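Local coordinates for protein ebony (Drosophila melanogaster, PDB 6DYM) that probably joins beta-alanine to biogenic amines such as dopamine and histamine, this chain being the C-terminal condensation domain of a nonribosomal peptide synthetase, at residues D30-L35 with T42-I47. Residues are numbered along the deposited sequence; the frame is centred on the assembly and turned at random.
Sequences DLEQWL and TDYSDI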
loop_
_atom_site.group_PDB
_atom_site.type_symbol
_atom_site.label_atom_id
_atom_site.label_comp_id
_atom_site.label_asym_id
_atom_site.label_seq_id
_atom_site.Cartn_x
_atom_site.Cartn_y
_atom_site.Cartn_z
ATOM N N ASP A 30 -6.020 -9.812 0.387
ATOM C CA ASP A 30 -7.323 -10.186 -0.147
ATOM C C ASP A 30 -7.261 -10.609 -1.610
ATOM O O ASP A 30 -8.116 -11.381 -2.051
ATOM C CB ASP A 30 -8.302 -9.028 0.043
ATOM C CG ASP A 30 -8.470 -8.643 1.510
ATOM O OD1 ASP A 30 -7.520 -8.076 2.095
ATOM O OD2 ASP A 30 -9.552 -8.915 2.076
ATOM N N LEU A 31 -6.268 -10.143 -2.365
ATOM C CA LEU A 31 -6.146 -10.534 -3.765
ATOM C C LEU A 31 -5.299 -11.789 -3.943
ATOM O O LEU A 31 -5.676 -12.685 -4.705
ATOM C CB LEU A 31 -5.542 -9.390 -4.578
ATOM C CG LEU A 31 -6.438 -8.167 -4.757
ATOM C CD1 LEU A 31 -5.677 -7.089 -5.509
ATOM C CD2 LEU A 31 -7.728 -8.541 -5.487
ATOM N N GLU A 32 -4.163 -11.871 -3.246
ATOM C CA GLU A 32 -3.257 -13.003 -3.405
ATOM C C GLU A 32 -3.850 -14.315 -2.908
ATOM O O GLU A 32 -3.386 -15.379 -3.329
ATOM C CB GLU A 32 -1.941 -12.735 -2.674
ATOM C CG GLU A 32 -1.126 -11.615 -3.276
ATOM C CD GLU A 32 -1.390 -10.275 -2.616
ATOM O OE1 GLU A 32 -2.543 -9.795 -2.669
ATOM O OE2 GLU A 32 -0.440 -9.701 -2.043
ATOM N N GLN A 33 -4.853 -14.270 -2.023
ATOM C CA GLN A 33 -5.462 -15.509 -1.549
ATOM C C GLN A 33 -6.112 -16.279 -2.688
ATOM O O GLN A 33 -6.261 -17.503 -2.605
ATOM C CB GLN A 33 -6.491 -15.215 -0.458
ATOM C CG GLN A 33 -7.726 -14.494 -0.964
ATOM C CD GLN A 33 -8.742 -14.217 0.131
ATOM O OE1 GLN A 33 -9.025 -15.074 0.967
ATOM N NE2 GLN A 33 -9.283 -13.007 0.134
ATOM N N TRP A 34 -6.504 -15.587 -3.755
ATOM C CA TRP A 34 -7.137 -16.234 -4.892
ATOM C C TRP A 34 -6.135 -16.721 -5.927
ATOM O O TRP A 34 -6.522 -17.447 -6.850
ATOM C CB TRP A 34 -8.148 -15.276 -5.535
ATOM C CG TRP A 34 -9.126 -14.734 -4.533
ATOM C CD1 TRP A 34 -9.231 -13.444 -4.104
ATOM C CD2 TRP A 34 -10.119 -15.478 -3.817
ATOM N NE1 TRP A 34 -10.235 -13.336 -3.168
ATOM C CE2 TRP A 34 -10.795 -14.571 -2.974
ATOM C CE3 TRP A 34 -10.503 -16.824 -3.807
ATOM C CZ2 TRP A 34 -11.834 -14.967 -2.131
ATOM C CZ3 TRP A 34 -11.534 -17.214 -2.971
ATOM C CH2 TRP A 34 -12.190 -16.288 -2.145
ATOM N N LEU A 35 -4.864 -16.351 -5.789
ATOM C CA LEU A 35 -3.806 -16.826 -6.668
ATOM C C LEU A 35 -3.123 -18.080 -6.143
ATOM O O LEU A 35 -2.200 -18.583 -6.794
ATOM C CB LEU A 35 -2.757 -15.728 -6.881
ATOM C CG LEU A 35 -3.246 -14.402 -7.461
ATOM C CD1 LEU A 35 -2.113 -13.382 -7.500
ATOM C CD2 LEU A 35 -3.826 -14.616 -8.844
ATOM N N THR A 42 8.941 -14.891 -0.116
ATOM C CA THR A 42 10.051 -14.231 -0.793
ATOM C C THR A 42 9.588 -13.400 -1.981
ATOM O O THR A 42 10.333 -12.525 -2.433
ATOM C CB THR A 42 11.097 -15.259 -1.246
ATOM O OG1 THR A 42 10.527 -16.131 -2.233
ATOM C CG2 THR A 42 11.583 -16.078 -0.058
ATOM N N ASP A 43 8.380 -13.645 -2.495
ATOM C CA ASP A 43 7.862 -12.803 -3.570
ATOM C C ASP A 43 7.721 -11.359 -3.108
ATOM O O ASP A 43 7.993 -10.423 -3.869
ATOM C CB ASP A 43 6.523 -13.346 -4.071
ATOM C CG ASP A 43 6.626 -14.774 -4.585
ATOM O OD1 ASP A 43 7.645 -15.100 -5.229
ATOM O OD2 ASP A 43 5.686 -15.570 -4.354
ATOM N N TYR A 44 7.313 -11.155 -1.854
ATOM C CA TYR A 44 7.213 -9.801 -1.322
ATOM C C TYR A 44 8.588 -9.231 -0.991
ATOM O O TYR A 44 8.895 -8.088 -1.346
ATOM C CB TYR A 44 6.319 -9.788 -0.084
ATOM C CG TYR A 44 4.904 -10.264 -0.323
ATOM C CD1 TYR A 44 3.960 -9.438 -0.928
ATOM C CD2 TYR A 44 4.510 -11.538 0.064
ATOM C CE1 TYR A 44 2.661 -9.874 -1.140
ATOM C CE2 TYR A 44 3.219 -11.982 -0.145
ATOM C CZ TYR A 44 2.299 -11.148 -0.746
ATOM O OH TYR A 44 1.013 -11.599 -0.946
ATOM N N SER A 45 9.430 -10.012 -0.311
ATOM C CA SER A 45 10.734 -9.500 0.094
ATOM C C SER A 45 11.640 -9.241 -1.105
ATOM O O SER A 45 12.457 -8.313 -1.068
ATOM C CB SER A 45 11.398 -10.464 1.078
ATOM O OG SER A 45 11.616 -11.735 0.492
ATOM N N ASP A 46 11.506 -10.035 -2.175
ATOM C CA ASP A 46 12.299 -9.792 -3.375
ATOM C C ASP A 46 11.981 -8.429 -3.975
ATOM O O ASP A 46 12.888 -7.698 -4.393
ATOM C CB ASP A 46 12.057 -10.894 -4.410
ATOM C CG ASP A 46 12.764 -12.197 -4.062
ATOM O OD1 ASP A 46 13.471 -12.251 -3.031
ATOM O OD2 ASP A 46 12.604 -13.177 -4.820
ATOM N N ILE A 47 10.695 -8.071 -4.027
ATOM C CA ILE A 47 10.302 -6.768 -4.561
ATOM C C ILE A 47 10.855 -5.649 -3.684
ATOM O O ILE A 47 11.400 -4.655 -4.182
ATOM C CB ILE A 47 8.769 -6.679 -4.687
ATOM C CG1 ILE A 47 8.274 -7.530 -5.862
ATOM C CG2 ILE A 47 8.327 -5.235 -4.850
ATOM C CD1 ILE A 47 6.805 -7.915 -5.767
#
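The carboxylate of E32 meets the phenol ring of Y44 at the ring's edge: OE2 lies in the ring plane beside the hydroxyl, 3.2 Å from CE1 of Y44, and the carboxylate and ring planes are turned 49° apart. The two touching side chains approach from opposite directions, and Y44 OH donates a short hydrogen bond of 2.6 Å to E32 OE2. The hydroxyl approaches OE2 on its anti side, 34° out of the carboxylate plane. A bend at chi2 (94°) folds the carboxylate of E32 back, so that OE2 and CG both lie against the phenol oxygen, with CG of E32 3.2 Å from Y44 OH. Without the carboxylate, as with an alanine here, the buried hydroxyl would probably lose this acceptor and the ring end one of its restraints. L93, at the start of helix 93-111, touches both side chains. With backbones far apart, CA of E32 being 11.1 Å from CA of D43, this single bond ties the loop before helix 41-58 to the first turn of that helix. Both residues being buried, the phenol proton is likely to stabilise the carboxylate as an anion in a poorly solvated setting.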